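Local structure of hemolysin-related protein (Vibrio cholerae serotype O1, 6MLT) at residues Ser28-Ala33 against Ala541-Arg546; Ile513-Gly518 against Gln549-Val554. The protein is a secreted biofilm matrix protein that binds calcium, probably recognises carbohydrate through a beta-prism lectin domain and probably helps the biofilm adhere. All blocks are in the same frame, centred on the assembly; numbering follows the deposited sequence.

Contact 1: Ser28-Ala33 against Ala541-Arg546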
# COMPACT_ATOMS: atom_id res chain seq x y z
N SER A 28 -20.54 -16.55 -24.28
CA SER A 28 -19.66 -15.56 -23.67
C SER A 28 -19.25 -16.09 -22.30
O SER A 28 -19.88 -15.79 -21.29
CB SER A 28 -20.35 -14.20 -23.57
OG SER A 28 -19.50 -13.23 -22.98
N ASN A 29 -18.20 -16.91 -22.28
CA ASN A 29 -17.86 -17.62 -21.05
C ASN A 29 -16.36 -17.66 -20.78
O ASN A 29 -15.91 -18.47 -19.97
CB ASN A 29 -18.40 -19.05 -21.10
CG ASN A 29 -17.88 -19.83 -22.28
OD1 ASN A 29 -17.01 -19.35 -23.01
ND2 ASN A 29 -18.39 -21.03 -22.48
N GLN A 30 -15.58 -16.81 -21.45
CA GLN A 30 -14.14 -16.69 -21.24
C GLN A 30 -13.86 -15.44 -20.43
O GLN A 30 -14.53 -14.42 -20.61
CB GLN A 30 -13.40 -16.60 -22.58
CG GLN A 30 -13.76 -17.68 -23.60
CD GLN A 30 -13.14 -19.02 -23.27
OE1 GLN A 30 -11.94 -19.11 -23.00
NE2 GLN A 30 -13.95 -20.07 -23.30
N VAL A 31 -12.86 -15.50 -19.55
CA VAL A 31 -12.50 -14.34 -18.73
C VAL A 31 -10.98 -14.19 -18.73
O VAL A 31 -10.25 -15.17 -18.55
CB VAL A 31 -13.04 -14.47 -17.29
CG1 VAL A 31 -12.81 -13.18 -16.52
CG2 VAL A 31 -14.53 -14.79 -17.32
N MET A 32 -10.51 -12.95 -18.94
CA MET A 32 -9.07 -12.69 -18.98
C MET A 32 -8.74 -11.33 -18.39
O MET A 32 -7.72 -10.73 -18.75
CB MET A 32 -8.55 -12.83 -20.42
CG MET A 32 -7.03 -12.97 -20.53
SD MET A 32 -6.50 -13.88 -22.01
CE MET A 32 -7.33 -12.94 -23.31
N ALA A 33 -9.57 -10.83 -17.47
CA ALA A 33 -9.30 -9.61 -16.73
C ALA A 33 -9.49 -9.88 -15.25
O ALA A 33 -10.31 -10.72 -14.86
CB ALA A 33 -10.20 -8.45 -17.18
N ALA A 541 -10.27 -17.68 -15.87
CA ALA A 541 -9.70 -18.66 -16.77
C ALA A 541 -10.34 -18.54 -18.15
O ALA A 541 -11.48 -18.09 -18.29
CB ALA A 541 -9.89 -20.09 -16.25
N ASN A 542 -9.58 -18.96 -19.15
CA ASN A 542 -10.05 -19.04 -20.52
C ASN A 542 -9.31 -20.17 -21.21
O ASN A 542 -8.17 -20.50 -20.84
CB ASN A 542 -9.85 -17.71 -21.26
CG ASN A 542 -8.42 -17.23 -21.19
OD1 ASN A 542 -7.57 -17.66 -21.98
ND2 ASN A 542 -8.13 -16.36 -20.23
N ASP A 543 -9.94 -20.75 -22.23
CA ASP A 543 -9.39 -21.91 -22.90
C ASP A 543 -9.55 -21.83 -24.41
O ASP A 543 -9.56 -22.86 -25.09
CB ASP A 543 -10.03 -23.21 -22.38
CG ASP A 543 -11.54 -23.22 -22.50
OD1 ASP A 543 -12.10 -22.32 -23.16
OD2 ASP A 543 -12.17 -24.14 -21.93
N TYR A 544 -9.64 -20.61 -24.96
CA TYR A 544 -9.80 -20.45 -26.40
C TYR A 544 -8.53 -20.82 -27.15
O TYR A 544 -8.59 -21.19 -28.32
CB TYR A 544 -10.20 -19.01 -26.74
CG TYR A 544 -9.12 -18.00 -26.40
CD1 TYR A 544 -8.10 -17.71 -27.30
CD2 TYR A 544 -9.12 -17.35 -25.18
CE1 TYR A 544 -7.10 -16.81 -26.98
CE2 TYR A 544 -8.13 -16.45 -24.85
CZ TYR A 544 -7.12 -16.18 -25.76
OH TYR A 544 -6.13 -15.28 -25.43
N ASP A 545 -7.36 -20.72 -26.51
CA ASP A 545 -6.08 -20.93 -27.17
C ASP A 545 -5.58 -22.35 -26.94
O ASP A 545 -5.61 -22.86 -25.81
CB ASP A 545 -5.04 -19.92 -26.67
CG ASP A 545 -3.75 -19.94 -27.47
OD1 ASP A 545 -3.02 -20.95 -27.41
OD2 ASP A 545 -3.47 -18.94 -28.17
N ARG A 546 -5.08 -22.97 -28.01
CA ARG A 546 -4.66 -24.37 -27.93
C ARG A 546 -3.54 -24.58 -26.92
O ARG A 546 -3.42 -25.67 -26.35
CB ARG A 546 -4.21 -24.86 -29.31
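Gln30 and Val31 bond to Ala541, Asn542 and Asp543 in a buried, mainly polar contact between two neighbouring blades of the beta-propeller. Residues 28-33 run off the short strand 28-30 of one blade, and 541-546 leave strand 536-541 of the next. The amide of Gln30 pairs with both the backbone and the side chain of Asp543: Asp543 N gives its hydrogen to Gln30 OE1 at 2.7 Å, lying in the carbonyl plane, while Gln30 NE2 reaches Asp543 OD1 at 2.9 Å on the syn side, somewhat out of the carboxylate plane. The amide and carboxylate planes are tilted 27° apart, and the two side chains cross at about a right angle. Gln30 NE2 also bonds to Asn29 OD1, and Asp543 OD2 is taken by His552, which leaves both groups little freedom to rotate. Further along, Val31 N donates to Ala541 O (3.2 Å). Asn542 ND2 returns a nearly straight bond (171°) to Val31 O at 3.0 Å, coming from above the carbonyl plane; the same ND2 also bonds to Ser517, and Asn542 OD1 accepts from Gly518. Next along the chain, Met32 packs against the Asn542 amide and Tyr544. Its chain bends at the last torsion (chi3 54°) and brings CE to 3.4 Å from Tyr544 OH. The sulfur sits at the ring edge, 5.4 Å from the Tyr544 centroid, in a Met-aromatic contact. Strand 28-30 itself carries a classic beta bulge, where Asn29 and Gln30 both face Phe62. The whole is an interface between adjacent propeller blades, held by side-chain amides, one carboxylate and one backbone bond.

Contact 2: Ile513-Gly518 against Gln549-Val554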
# COMPACT_ATOMS: atom_id res chain seq x y z
N ILE A 513 -2.43 -24.80 -8.84
CA ILE A 513 -3.82 -25.02 -9.24
C ILE A 513 -3.88 -24.94 -10.75
O ILE A 513 -3.43 -23.95 -11.34
CB ILE A 513 -4.76 -23.97 -8.60
CG1 ILE A 513 -4.85 -24.19 -7.09
CG2 ILE A 513 -6.15 -24.02 -9.24
CD1 ILE A 513 -5.57 -23.08 -6.34
N ALA A 514 -4.43 -25.97 -11.39
CA ALA A 514 -4.61 -25.95 -12.83
C ALA A 514 -5.60 -24.85 -13.20
O ALA A 514 -6.74 -24.85 -12.73
CB ALA A 514 -5.10 -27.31 -13.33
N ASN A 515 -5.16 -23.93 -14.05
CA ASN A 515 -5.97 -22.77 -14.42
C ASN A 515 -5.32 -22.14 -15.65
O ASN A 515 -4.17 -21.69 -15.57
CB ASN A 515 -6.04 -21.77 -13.27
CG ASN A 515 -7.09 -20.69 -13.48
OD1 ASN A 515 -8.29 -20.94 -13.39
ND2 ASN A 515 -6.63 -19.47 -13.74
N SER A 516 -6.03 -22.11 -16.77
CA SER A 516 -5.44 -21.72 -18.04
C SER A 516 -5.83 -20.29 -18.43
O SER A 516 -6.89 -19.78 -18.04
CB SER A 516 -5.84 -22.67 -19.17
OG SER A 516 -7.25 -22.76 -19.32
N SER A 517 -4.96 -19.67 -19.22
CA SER A 517 -5.23 -18.35 -19.78
C SER A 517 -4.27 -18.06 -20.92
O SER A 517 -3.09 -18.42 -20.86
CB SER A 517 -5.11 -17.26 -18.71
OG SER A 517 -5.36 -15.98 -19.28
N GLY A 518 -4.78 -17.39 -21.96
CA GLY A 518 -3.89 -16.77 -22.93
C GLY A 518 -3.00 -15.73 -22.30
O GLY A 518 -1.91 -15.46 -22.82
N GLN A 549 -5.47 -24.55 -22.70
CA GLN A 549 -6.80 -25.13 -22.85
C GLN A 549 -7.07 -26.07 -21.68
O GLN A 549 -6.98 -27.29 -21.81
CB GLN A 549 -6.90 -25.85 -24.21
CG GLN A 549 -8.30 -25.95 -24.77
CD GLN A 549 -8.30 -26.00 -26.28
OE1 GLN A 549 -7.85 -26.97 -26.88
NE2 GLN A 549 -8.81 -24.94 -26.91
N VAL A 550 -7.41 -25.49 -20.53
CA VAL A 550 -7.72 -26.28 -19.34
C VAL A 550 -9.15 -26.00 -18.90
O VAL A 550 -9.95 -26.93 -18.74
CB VAL A 550 -6.75 -25.97 -18.18
CG1 VAL A 550 -7.17 -26.71 -16.91
CG2 VAL A 550 -5.33 -26.34 -18.57
N ASN A 551 -9.48 -24.73 -18.69
CA ASN A 551 -10.78 -24.36 -18.15
C ASN A 551 -11.12 -22.94 -18.58
O ASN A 551 -10.31 -22.24 -19.19
CB ASN A 551 -10.79 -24.51 -16.62
CG ASN A 551 -9.75 -23.63 -15.93
OD1 ASN A 551 -8.69 -23.35 -16.48
ND2 ASN A 551 -10.05 -23.21 -14.71
N HIS A 552 -12.36 -22.54 -18.29
CA HIS A 552 -12.82 -21.20 -18.61
C HIS A 552 -13.85 -20.76 -17.58
O HIS A 552 -14.65 -21.57 -17.10
CB HIS A 552 -13.41 -21.12 -20.02
CG HIS A 552 -14.62 -21.99 -20.23
ND1 HIS A 552 -14.53 -23.26 -20.76
CD2 HIS A 552 -15.93 -21.77 -20.01
CE1 HIS A 552 -15.74 -23.78 -20.85
NE2 HIS A 552 -16.61 -22.90 -20.40
N GLY A 553 -13.83 -19.46 -17.25
CA GLY A 553 -14.81 -18.85 -16.37
C GLY A 553 -14.15 -18.28 -15.13
O GLY A 553 -13.11 -17.61 -15.21
N VAL A 554 -14.76 -18.55 -13.98
CA VAL A 554 -14.30 -18.04 -12.69
C VAL A 554 -14.26 -19.21 -11.72
O VAL A 554 -15.24 -19.95 -11.60
CB VAL A 554 -15.22 -16.92 -12.15
CG1 VAL A 554 -14.71 -16.41 -10.80
CG2 VAL A 554 -15.31 -15.78 -13.15
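Ser516 OG is gripped by three backbone groups: it accepts from Val550 N and from Asn551 N, each at 3.0 Å, and bonds as well to Asn542 O, which as a carbonyl can only accept. The bond from Asn551 N is the straighter of the first two, at 171°. OG stands between the backbone N and the carbonyl carbon (chi1 58°), the setting in which it meets these two successive N-H groups. The exchange is mutual, because Ser516 N donates to Asn551 OD1 at 2.9 Å, in the plane of that carbonyl. The other end of the Asn551 amide, ND2, turns to Asn515 OD1 at 3.2 Å and approaches it from above the carbonyl plane, with the two amides 77° apart. Asn515 ND2 in turn bonds to Val540 O, so this asparagine ties to strand 536-541 of the neighbouring blade. At the solvent-exposed side, Val550 CG1 rests 4.2 Å from Ala514 CB, and Val550 CB lies against the Ser516 side chain. Residues 513-518 leave the outermost strand of one propeller blade, and 549-554 lead into strand 553-559 of the next: a join between successive blades, made by loop backbone and short polar side chains.

Contacts 1 and 2, their centres about 7 Å apart, lie side by side at the same blade, the one in which N-terminal strand 13-19 pairs with C-terminal strand 553-559, the Velcro closure familiar in propellers. Both draw on the connection between strands 536-541 and 553-559; contact 1 joins its start to the following blade, contact 2 its end to the preceding one. Contact 1 is the more buried and adds a methionine and a tyrosine to its amide and carboxylate bonds. Contact 2 is partly open, with small side chains and backbone N-H groups doing most of the work. The two also touch directly where Asn29 O packs 3.3 Å from His552 CD2.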